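PDB 3EB8: cysteine protease-like VirA from Shigella flexneri, which promotes bacterial entry into epithelial cells and later spread within and between them, as a secreted effector whose proposed tubulin-directed protease activity is disputed. Local coordinates for residues 220-223 / 227-230; 170-175 / 198-203; 229-234 / 300-305. All coordinates share one frame; numbering follows the deposited sequence.

Interaction 1: residues 220-223 / 227-230; sequences TSLF and AFIS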
ATOM      1  N   THR A 220     -22.525   2.028  -6.239  1.00 55.10           N
ATOM      2  CA  THR A 220     -23.813   1.831  -5.583  1.00 56.06           C
ATOM      3  C   THR A 220     -23.901   0.431  -4.994  1.00 55.48           C
ATOM      4  O   THR A 220     -24.394   0.242  -3.887  1.00 55.23           O
ATOM      5  CB  THR A 220     -25.000   2.065  -6.545  1.00 58.65           C
ATOM      6  OG1 THR A 220     -25.093   3.463  -6.852  1.00 59.40           O
ATOM      7  CG2 THR A 220     -26.302   1.618  -5.901  1.00 59.90           C
ATOM      8  N   SER A 221     -23.414  -0.541  -5.756  1.00 56.33           N
ATOM      9  CA  SER A 221     -23.394  -1.934  -5.336  1.00 55.16           C
ATOM     10  C   SER A 221     -22.412  -2.123  -4.186  1.00 52.97           C
ATOM     11  O   SER A 221     -22.798  -2.543  -3.103  1.00 52.67           O
ATOM     12  CB  SER A 221     -23.048  -2.843  -6.518  1.00 62.43           C
ATOM     13  OG  SER A 221     -22.609  -4.113  -6.071  1.00 67.45           O
ATOM     14  N   LEU A 222     -21.142  -1.811  -4.409  1.00 51.68           N
ATOM     15  CA  LEU A 222     -20.225  -1.687  -3.282  1.00 49.93           C
ATOM     16  C   LEU A 222     -20.927  -0.619  -2.472  1.00 60.50           C
ATOM     17  O   LEU A 222     -21.874  -0.017  -2.958  1.00 89.62           O
ATOM     18  CB  LEU A 222     -18.868  -1.179  -3.732  1.00 49.04           C
ATOM     19  CG  LEU A 222     -18.157  -1.816  -4.922  1.00 52.57           C
ATOM     20  CD1 LEU A 222     -16.977  -0.938  -5.374  1.00 48.92           C
ATOM     21  CD2 LEU A 222     -17.695  -3.209  -4.564  1.00 48.84           C
ATOM     22  N   PHE A 223     -20.499  -0.373  -1.256  1.00 49.12           N
ATOM     23  CA  PHE A 223     -21.126   0.677  -0.435  1.00 56.17           C
ATOM     24  C   PHE A 223     -22.333   0.122   0.311  1.00 50.48           C
ATOM     25  O   PHE A 223     -22.641   0.554   1.418  1.00 57.17           O
ATOM     26  CB  PHE A 223     -21.557   1.904  -1.257  1.00 50.56           C
ATOM     27  CG  PHE A 223     -20.430   2.860  -1.600  1.00 54.96           C
ATOM     28  CD1 PHE A 223     -19.140   2.401  -1.843  1.00 48.78           C
ATOM     29  CD2 PHE A 223     -20.677   4.224  -1.725  1.00 52.93           C
ATOM     30  CE1 PHE A 223     -18.126   3.283  -2.179  1.00 48.51           C
ATOM     31  CE2 PHE A 223     -19.651   5.120  -2.057  1.00 50.40           C
ATOM     32  CZ  PHE A 223     -18.379   4.641  -2.283  1.00 49.82           C
ATOM     33  N   ALA A 227     -18.838  -6.212   3.436  1.00 47.16           N
ATOM     34  CA  ALA A 227     -17.473  -6.674   3.335  1.00 46.30           C
ATOM     35  C   ALA A 227     -16.616  -5.564   2.738  1.00 45.52           C
ATOM     36  O   ALA A 227     -15.472  -5.380   3.124  1.00 45.05           O
ATOM     37  CB  ALA A 227     -17.381  -7.945   2.501  1.00 46.70           C
ATOM     38  N   PHE A 228     -17.192  -4.813   1.804  1.00 45.80           N
ATOM     39  CA  PHE A 228     -16.491  -3.682   1.233  1.00 45.34           C
ATOM     40  C   PHE A 228     -16.275  -2.566   2.271  1.00 45.09           C
ATOM     41  O   PHE A 228     -15.183  -2.012   2.382  1.00 44.64           O
ATOM     42  CB  PHE A 228     -17.200  -3.120  -0.003  1.00 46.01           C
ATOM     43  CG  PHE A 228     -16.524  -1.901  -0.545  1.00 48.12           C
ATOM     44  CD1 PHE A 228     -15.386  -2.020  -1.332  1.00 45.51           C
ATOM     45  CD2 PHE A 228     -16.968  -0.631  -0.191  1.00 46.03           C
ATOM     46  CE1 PHE A 228     -14.716  -0.884  -1.790  1.00 45.94           C
ATOM     47  CE2 PHE A 228     -16.314   0.507  -0.652  1.00 46.02           C
ATOM     48  CZ  PHE A 228     -15.183   0.388  -1.451  1.00 45.77           C
ATOM     49  N   ILE A 229     -17.317  -2.237   3.024  1.00 45.66           N
ATOM     50  CA  ILE A 229     -17.175  -1.227   4.068  1.00 45.77           C
ATOM     51  C   ILE A 229     -16.069  -1.648   5.030  1.00 45.37           C
ATOM     52  O   ILE A 229     -15.232  -0.846   5.441  1.00 45.61           O
ATOM     53  CB  ILE A 229     -18.489  -1.033   4.850  1.00 46.74           C
ATOM     54  CG1 ILE A 229     -19.607  -0.588   3.898  1.00 47.47           C
ATOM     55  CG2 ILE A 229     -18.286  -0.047   5.996  1.00 47.12           C
ATOM     56  CD1 ILE A 229     -19.232   0.616   3.019  1.00 47.35           C
ATOM     57  N   SER A 230     -16.069  -2.935   5.349  1.00 45.51           N
ATOM     58  CA  SER A 230     -15.100  -3.518   6.252  1.00 45.25           C
ATOM     59  C   SER A 230     -13.704  -3.393   5.671  1.00 51.50           C
ATOM     60  O   SER A 230     -12.766  -3.051   6.389  1.00 44.82           O
ATOM     61  CB  SER A 230     -15.448  -4.991   6.524  1.00 53.87           C
ATOM     62  OG  SER A 230     -16.642  -5.113   7.286  1.00 46.40           O
TER
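Leu222 and Phe223 pack against Phe228 and Ile229 in a buried contact between apolar side chains, across the sharp turn that joins helix 210-221 to helix 226-234. The ring of Phe228 lies at its centre. Leu222 presents its CB over one face of that ring, 4.1 Å from the centroid and 14° off the normal, a CH-pi contact set toward the rim. The CD2 branch of the same leucine reaches the Phe228 ring at CD1, 4.1 Å away. Phe223 comes alongside: the two aromatic side chains point the same way with their planes inclined by only 24°, yet they are slid apart so far, with centroids separated by 5.8 Å, that the rings barely overlap. Contact is made where CD1 and CE1 of Phe223 each come within 3.6 Å of Phe228 CE2.

Residues just past the end of helix 210-221 thus pack on the first turn of helix 226-234, as in a short helix-turn-helix connection, within the region 182-273 assigned as the tubulin-binding domain. Leu222 is the first residue to leave helical geometry, and Phe223 follows with a positive phi of 86°. Its bond to CB starts away from helix 226-234, and the ring then comes round beside Phe228. The backbone of Phe223 is approached as well: Ile229 CD1 sits 3.8 Å from Phe223 O, placed there by a chain whose CG1 stands anti to the carbonyl carbon. Beyond the two segments, Phe223 also touches Leu169 and Leu173 of helix 167-176 and Ile201 of helix 194-204, while Ile229 touches Leu173 and Met191.

Interaction 2: residues 170-175 / 198-203; sequences IADLIN and NKIINS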
ATOM      1  N   ILE A 170     -16.016   9.610  -0.136  1.00 53.53           N
ATOM      2  CA  ILE A 170     -15.646   8.821   1.024  1.00 50.00           C
ATOM      3  C   ILE A 170     -16.138   9.508   2.300  1.00 56.20           C
ATOM      4  O   ILE A 170     -16.710   8.858   3.182  1.00 60.32           O
ATOM      5  CB  ILE A 170     -14.137   8.587   1.126  1.00 53.94           C
ATOM      6  CG1 ILE A 170     -13.595   7.896  -0.142  1.00 50.00           C
ATOM      7  CG2 ILE A 170     -13.817   7.818   2.409  1.00 48.81           C
ATOM      8  CD1 ILE A 170     -13.959   6.450  -0.276  1.00 47.86           C
ATOM      9  N   ALA A 171     -15.922  10.818   2.402  1.00 52.05           N
ATOM     10  CA  ALA A 171     -16.372  11.559   3.578  1.00 56.43           C
ATOM     11  C   ALA A 171     -17.893  11.487   3.730  1.00 62.03           C
ATOM     12  O   ALA A 171     -18.401  11.339   4.836  1.00 66.93           O
ATOM     13  CB  ALA A 171     -15.905  13.012   3.519  1.00 54.73           C
ATOM     14  N   ASP A 172     -18.623  11.588   2.624  1.00 57.99           N
ATOM     15  CA  ASP A 172     -20.078  11.481   2.696  1.00 65.28           C
ATOM     16  C   ASP A 172     -20.515  10.075   3.139  1.00 63.65           C
ATOM     17  O   ASP A 172     -21.453   9.925   3.917  1.00 56.57           O
ATOM     18  CB  ASP A 172     -20.737  11.838   1.359  1.00 55.64           C
ATOM     19  CG  ASP A 172     -20.639  13.311   1.019  1.00 67.32           C
ATOM     20  OD1 ASP A 172     -20.276  14.108   1.912  1.00 80.43           O
ATOM     21  OD2 ASP A 172     -20.939  13.671  -0.145  1.00 60.25           O
ATOM     22  N   LEU A 173     -19.836   9.052   2.628  1.00 59.07           N
ATOM     23  CA  LEU A 173     -20.117   7.670   3.006  1.00 65.03           C
ATOM     24  C   LEU A 173     -19.832   7.436   4.487  1.00 62.78           C
ATOM     25  O   LEU A 173     -20.669   6.926   5.218  1.00 64.70           O
ATOM     26  CB  LEU A 173     -19.271   6.706   2.168  1.00 50.15           C
ATOM     27  CG  LEU A 173     -19.293   5.221   2.561  1.00 55.61           C
ATOM     28  CD1 LEU A 173     -20.664   4.625   2.340  1.00 49.98           C
ATOM     29  CD2 LEU A 173     -18.259   4.428   1.770  1.00 48.12           C
ATOM     30  N   ILE A 174     -18.644   7.824   4.922  1.00 59.08           N
ATOM     31  CA  ILE A 174     -18.204   7.547   6.275  1.00 51.13           C
ATOM     32  C   ILE A 174     -19.106   8.292   7.260  1.00 61.59           C
ATOM     33  O   ILE A 174     -19.406   7.811   8.359  1.00 61.75           O
ATOM     34  CB  ILE A 174     -16.686   7.885   6.439  1.00 57.46           C
ATOM     35  CG1 ILE A 174     -15.943   6.686   7.009  1.00 62.60           C
ATOM     36  CG2 ILE A 174     -16.437   9.180   7.247  1.00 52.37           C
ATOM     37  CD1 ILE A 174     -16.042   5.468   6.125  1.00 72.18           C
ATOM     38  N   ASN A 175     -19.576   9.454   6.832  1.00 53.86           N
ATOM     39  CA  ASN A 175     -20.471  10.266   7.644  1.00 77.05           C
ATOM     40  C   ASN A 175     -21.850   9.631   7.858  1.00 78.65           C
ATOM     41  O   ASN A 175     -22.400   9.677   8.968  1.00 63.24           O
ATOM     42  CB  ASN A 175     -20.629  11.661   7.024  1.00 68.83           C
ATOM     43  CG  ASN A 175     -21.843  12.396   7.553  1.00 85.36           C
ATOM     44  OD1 ASN A 175     -22.818  12.612   6.825  1.00 84.04           O
ATOM     45  ND2 ASN A 175     -21.807  12.758   8.835  1.00 60.25           N
ATOM     46  N   ASN A 198     -27.482   5.916  -2.710  1.00 60.50           N
ATOM     47  CA  ASN A 198     -27.841   6.512  -3.979  1.00 67.61           C
ATOM     48  C   ASN A 198     -27.841   8.039  -3.918  1.00 74.82           C
ATOM     49  O   ASN A 198     -27.585   8.710  -4.922  1.00 72.59           O
ATOM     50  CB  ASN A 198     -29.193   6.005  -4.448  1.00 64.66           C
ATOM     51  CG  ASN A 198     -29.508   6.449  -5.850  1.00 79.96           C
ATOM     52  OD1 ASN A 198     -30.416   7.243  -6.061  1.00 76.62           O
ATOM     53  ND2 ASN A 198     -28.732   5.964  -6.822  1.00 85.52           N
ATOM     54  N   LYS A 199     -28.123   8.578  -2.736  1.00 65.24           N
ATOM     55  CA  LYS A 199     -28.080  10.018  -2.509  1.00 65.20           C
ATOM     56  C   LYS A 199     -26.660  10.573  -2.660  1.00 72.98           C
ATOM     57  O   LYS A 199     -26.388  11.406  -3.527  1.00 78.63           O
ATOM     58  CB  LYS A 199     -28.639  10.336  -1.118  1.00 70.28           C
ATOM     59  CG  LYS A 199     -28.122  11.624  -0.490  1.00 64.42           C
ATOM     60  CD  LYS A 199     -28.924  12.834  -0.931  1.00 92.10           C
ATOM     61  CE  LYS A 199     -28.379  14.085  -0.276  1.00 84.46           C
ATOM     62  NZ  LYS A 199     -26.891  14.128  -0.378  1.00 72.94           N
ATOM     63  N   ILE A 200     -25.759  10.099  -1.807  1.00 79.66           N
ATOM     64  CA  ILE A 200     -24.345  10.463  -1.860  1.00 58.66           C
ATOM     65  C   ILE A 200     -23.728  10.295  -3.250  1.00 69.46           C
ATOM     66  O   ILE A 200     -23.119  11.220  -3.796  1.00 67.40           O
ATOM     67  CB  ILE A 200     -23.542   9.552  -0.934  1.00 59.14           C
ATOM     68  CG1 ILE A 200     -24.154   9.533   0.460  1.00 71.01           C
ATOM     69  CG2 ILE A 200     -22.120  10.007  -0.870  1.00 76.32           C
ATOM     70  CD1 ILE A 200     -23.449   8.563   1.384  1.00 93.97           C
ATOM     71  N   ILE A 201     -23.872   9.089  -3.799  1.00 60.74           N
ATOM     72  CA  ILE A 201     -23.272   8.735  -5.073  1.00 60.80           C
ATOM     73  C   ILE A 201     -23.659   9.756  -6.123  1.00 75.97           C
ATOM     74  O   ILE A 201     -22.796  10.297  -6.820  1.00 60.08           O
ATOM     75  CB  ILE A 201     -23.662   7.294  -5.497  1.00 61.37           C
ATOM     76  CG1 ILE A 201     -22.695   6.306  -4.843  1.00 55.64           C
ATOM     77  CG2 ILE A 201     -23.629   7.122  -7.014  1.00 59.10           C
ATOM     78  CD1 ILE A 201     -23.260   4.923  -4.666  1.00 92.24           C
ATOM     79  N   ASN A 202     -24.957  10.042  -6.205  1.00 70.93           N
ATOM     80  CA  ASN A 202     -25.453  11.025  -7.161  1.00 75.01           C
ATOM     81  C   ASN A 202     -25.014  12.457  -6.859  1.00 76.35           C
ATOM     82  O   ASN A 202     -24.798  13.240  -7.783  1.00 66.06           O
ATOM     83  CB  ASN A 202     -26.967  10.915  -7.331  1.00 66.60           C
ATOM     84  CG  ASN A 202     -27.351   9.925  -8.416  1.00 80.58           C
ATOM     85  OD1 ASN A 202     -26.837   9.992  -9.536  1.00 78.22           O
ATOM     86  ND2 ASN A 202     -28.244   8.999  -8.091  1.00 78.95           N
ATOM     87  N   SER A 203     -24.855  12.784  -5.576  1.00 68.08           N
ATOM     88  CA  SER A 203     -24.307  14.087  -5.189  1.00 72.86           C
ATOM     89  C   SER A 203     -22.883  14.269  -5.715  1.00 74.68           C
ATOM     90  O   SER A 203     -22.479  15.376  -6.050  1.00 80.40           O
ATOM     91  CB  SER A 203     -24.304  14.258  -3.661  1.00 75.52           C
ATOM     92  OG  SER A 203     -25.576  14.643  -3.158  1.00 82.35           O
TER
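Ile200 of helix 194-204 fits as a single knob into a hole of helix 167-176 beside Asp172 and Leu173, in the manner of knobs-into-holes packing. Besides these two residues it touches Leu169 and Glu176, so that four positions spaced as i, i+3, i+4 and i+7 along the partner helix surround it. The closest backbones are those of Asp172 and Ile200, with CA atoms 6.3 Å apart.

The long branch of Ile200 carries the contact. With CG1 anti to the carbonyl carbon and chi2 extended at 176°, CD1 is brought onto the main chain of the other helix, where it lies 3.5 Å from Asp172 O and 3.8 Å from Leu173 CA. The shorter CG2 branch turns to the side chain of Asp172, which runs past it in the opposite direction, but the exact position of this methyl against Asp172 is doubtful. The carboxylate of Asp172 finds its polar partners elsewhere: OD2 forms a salt bridge with Lys168, one turn back on its own helix, and accepts a hydrogen bond from Asn204 ND2. Asn204 ND2 also bonds to Ile200 O, so this one amide ties the carboxylate to the backbone of the opposite helix.

Next along the helix, Leu173 continues into the apolar interior against Leu232 of helix 226-234, while Ile170 and Ile174 face helix 140-149 from the far side of the helix. The solvent side is polar. Lys199 NZ stays 6.0 Å from Asp172 OD2, too far for a salt bridge, and instead hydrogen-bonds Ser203 OG at 3.1 Å within its own helix.

Interaction 3: residues 229-234 / 300-305; sequences ISALTS and YEVSSS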
ATOM      1  N   ILE A 229     -17.317  -2.237   3.024  1.00 45.66           N
ATOM      2  CA  ILE A 229     -17.175  -1.227   4.068  1.00 45.77           C
ATOM      3  C   ILE A 229     -16.069  -1.648   5.030  1.00 45.37           C
ATOM      4  O   ILE A 229     -15.232  -0.846   5.441  1.00 45.61           O
ATOM      5  CB  ILE A 229     -18.489  -1.033   4.850  1.00 46.74           C
ATOM      6  CG1 ILE A 229     -19.607  -0.588   3.898  1.00 47.47           C
ATOM      7  CG2 ILE A 229     -18.286  -0.047   5.996  1.00 47.12           C
ATOM      8  CD1 ILE A 229     -19.232   0.616   3.019  1.00 47.35           C
ATOM      9  N   SER A 230     -16.069  -2.935   5.349  1.00 45.51           N
ATOM     10  CA  SER A 230     -15.100  -3.518   6.252  1.00 45.25           C
ATOM     11  C   SER A 230     -13.704  -3.393   5.671  1.00 51.50           C
ATOM     12  O   SER A 230     -12.766  -3.051   6.389  1.00 44.82           O
ATOM     13  CB  SER A 230     -15.448  -4.991   6.524  1.00 53.87           C
ATOM     14  OG  SER A 230     -16.642  -5.113   7.286  1.00 46.40           O
ATOM     15  N   ALA A 231     -13.577  -3.653   4.370  1.00 44.29           N
ATOM     16  CA  ALA A 231     -12.281  -3.581   3.687  1.00 44.02           C
ATOM     17  C   ALA A 231     -11.734  -2.149   3.642  1.00 49.93           C
ATOM     18  O   ALA A 231     -10.564  -1.900   3.958  1.00 49.81           O
ATOM     19  CB  ALA A 231     -12.394  -4.131   2.290  1.00 43.92           C
ATOM     20  N   LEU A 232     -12.590  -1.215   3.234  1.00 45.94           N
ATOM     21  CA  LEU A 232     -12.242   0.202   3.199  1.00 44.50           C
ATOM     22  C   LEU A 232     -11.827   0.751   4.577  1.00 44.97           C
ATOM     23  O   LEU A 232     -10.775   1.392   4.719  1.00 45.35           O
ATOM     24  CB  LEU A 232     -13.424   1.004   2.667  1.00 44.81           C
ATOM     25  CG  LEU A 232     -13.335   2.532   2.693  1.00 45.39           C
ATOM     26  CD1 LEU A 232     -12.133   3.046   1.886  1.00 45.50           C
ATOM     27  CD2 LEU A 232     -14.638   3.142   2.186  1.00 45.89           C
ATOM     28  N   THR A 233     -12.652   0.501   5.595  1.00 45.23           N
ATOM     29  CA  THR A 233     -12.388   1.069   6.920  1.00 46.04           C
ATOM     30  C   THR A 233     -11.188   0.412   7.582  1.00 46.24           C
ATOM     31  O   THR A 233     -10.357   1.077   8.173  1.00 47.04           O
ATOM     32  CB  THR A 233     -13.630   1.029   7.858  1.00 46.64           C
ATOM     33  OG1 THR A 233     -14.062  -0.322   8.066  1.00 46.37           O
ATOM     34  CG2 THR A 233     -14.775   1.833   7.251  1.00 46.81           C
ATOM     35  N   SER A 234     -11.077  -0.898   7.448  1.00 45.75           N
ATOM     36  CA  SER A 234      -9.973  -1.599   8.075  1.00 46.15           C
ATOM     37  C   SER A 234      -8.626  -1.057   7.616  1.00 47.61           C
ATOM     38  O   SER A 234      -7.642  -1.135   8.364  1.00 49.98           O
ATOM     39  CB  SER A 234     -10.048  -3.091   7.774  1.00 45.67           C
ATOM     40  OG  SER A 234      -9.672  -3.365   6.442  1.00 45.01           O
ATOM     41  N   TYR A 300     -12.732  -9.112  -1.142  1.00 47.66           N
ATOM     42  CA  TYR A 300     -11.890  -7.959  -1.496  1.00 43.60           C
ATOM     43  C   TYR A 300     -10.414  -8.150  -1.177  1.00 47.74           C
ATOM     44  O   TYR A 300     -10.044  -8.698  -0.139  1.00 65.41           O
ATOM     45  CB  TYR A 300     -12.432  -6.664  -0.868  1.00 43.19           C
ATOM     46  CG  TYR A 300     -13.840  -6.360  -1.333  1.00 54.59           C
ATOM     47  CD1 TYR A 300     -14.952  -6.695  -0.544  1.00 42.67           C
ATOM     48  CD2 TYR A 300     -14.070  -5.776  -2.582  1.00 51.83           C
ATOM     49  CE1 TYR A 300     -16.240  -6.448  -0.981  1.00 42.50           C
ATOM     50  CE2 TYR A 300     -15.353  -5.522  -3.025  1.00 43.01           C
ATOM     51  CZ  TYR A 300     -16.433  -5.859  -2.221  1.00 49.80           C
ATOM     52  OH  TYR A 300     -17.709  -5.608  -2.661  1.00 53.59           O
ATOM     53  N   GLU A 301      -9.568  -7.708  -2.093  1.00 48.55           N
ATOM     54  CA  GLU A 301      -8.146  -7.597  -1.818  1.00 48.90           C
ATOM     55  C   GLU A 301      -7.861  -6.143  -1.479  1.00 44.19           C
ATOM     56  O   GLU A 301      -8.221  -5.231  -2.234  1.00 44.08           O
ATOM     57  CB  GLU A 301      -7.327  -8.050  -3.026  1.00 44.97           C
ATOM     58  CG  GLU A 301      -7.732  -9.439  -3.512  1.00 74.69           C
ATOM     59  CD  GLU A 301      -7.218  -9.795  -4.909  1.00 80.54           C
ATOM     60  OE1 GLU A 301      -7.053 -11.009  -5.178  1.00 88.93           O
ATOM     61  OE2 GLU A 301      -6.992  -8.877  -5.732  1.00 65.46           O
ATOM     62  N   VAL A 302      -7.231  -5.922  -0.335  1.00 45.29           N
ATOM     63  CA  VAL A 302      -6.849  -4.575   0.064  1.00 46.33           C
ATOM     64  C   VAL A 302      -5.329  -4.417   0.056  1.00 46.39           C
ATOM     65  O   VAL A 302      -4.591  -5.309   0.500  1.00 46.30           O
ATOM     66  CB  VAL A 302      -7.360  -4.273   1.478  1.00 43.70           C
ATOM     67  CG1 VAL A 302      -6.925  -2.894   1.930  1.00 43.54           C
ATOM     68  CG2 VAL A 302      -8.865  -4.440   1.532  1.00 43.38           C
ATOM     69  N   SER A 303      -4.870  -3.289  -0.470  1.00 47.31           N
ATOM     70  CA  SER A 303      -3.503  -2.857  -0.276  1.00 44.50           C
ATOM     71  C   SER A 303      -3.548  -1.497   0.401  1.00 44.19           C
ATOM     72  O   SER A 303      -4.018  -0.523  -0.199  1.00 44.03           O
ATOM     73  CB  SER A 303      -2.782  -2.729  -1.607  1.00 49.15           C
ATOM     74  OG  SER A 303      -1.612  -1.934  -1.438  1.00 48.21           O
ATOM     75  N   SER A 304      -3.076  -1.431   1.644  1.00 44.21           N
ATOM     76  CA  SER A 304      -3.093  -0.191   2.416  1.00 43.97           C
ATOM     77  C   SER A 304      -1.672   0.268   2.720  1.00 44.23           C
ATOM     78  O   SER A 304      -0.975  -0.333   3.535  1.00 46.57           O
ATOM     79  CB  SER A 304      -3.868  -0.391   3.720  1.00 50.37           C
ATOM     80  OG  SER A 304      -4.038   0.824   4.432  1.00 43.63           O
ATOM     81  N   SER A 305      -1.238   1.340   2.074  1.00 44.19           N
ATOM     82  CA  SER A 305       0.104   1.842   2.312  1.00 44.42           C
ATOM     83  C   SER A 305       0.085   3.100   3.137  1.00 44.22           C
ATOM     84  O   SER A 305      -0.645   4.044   2.837  1.00 63.37           O
ATOM     85  CB  SER A 305       0.807   2.100   0.994  1.00 44.64           C
ATOM     86  OG  SER A 305       0.914   0.886   0.288  1.00 47.43           O
TER
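Tyr300, at the start of strand 300-312, meets the middle of helix 226-234 through its CB, which lies 4.0 Å from Ala231 CB. Its CG is anti to the carbonyl carbon (chi1 -60°), and from there the ring extends along the helix toward its beginning, where it packs edge-to-face with Phe228 and its OH hydrogen-bonds Asp225 OD2. Glu301 points to the other side of the sheet, as the alternation of a strand requires. Val302 turns back to the helix and makes the closest approach of the contact: its CG2 branch lies 3.6 Å from Ala231 CB and 3.9 Å from Ala231 O. The small methyl of Ala231 is therefore touched by both Tyr300 and Val302. Consistent with so small a side chain, Ala231 CA lies 6.6 Å from Val302 CA. Ser303 faces away again, and its OG hydrogen-bonds Glu322 OE2, whereas Ser304 OG hydrogen-bonds the carbonyl of Ala235, just beyond the helix.

Within helix 226-234, Ile229 O accepts Thr233 OG1 at 2.9 Å as well as the usual backbone N-H of Thr233, the two arriving from opposite faces of the carbonyl plane.

This is a helix laid on one face of the mixed sheet. Strand 300-312 runs antiparallel to both 274-283 and 315-327; Ala231 also rests on Val327 of the latter, and Ser234 OG hydrogen-bonds Tyr325 OH there, while on the helix's other side Thr233 packs against Ile174 of helix 167-176.

Helix 226-234 serves two of the contacts: interaction 1 uses its beginning, against the preceding turn, and interaction 3 its later part, against the sheet. Tyr300 joins them by packing on Leu222 and Phe228. Interaction 2 does not use this helix, but Leu173 touches Phe223, Ile229 and Leu232, linking the 167-176/194-204 pair to both. All three bury their main apolar atoms, yet they differ in depth and chemistry. Interaction 3, about 10 Å from the chain's centre, rests on small aliphatic groups; interaction 1, about 19 Å out, centres on two phenylalanine rings flanked by leucine and isoleucine; interaction 2, about 24 Å out, has a partly exposed aspartate and polar residues at its edge.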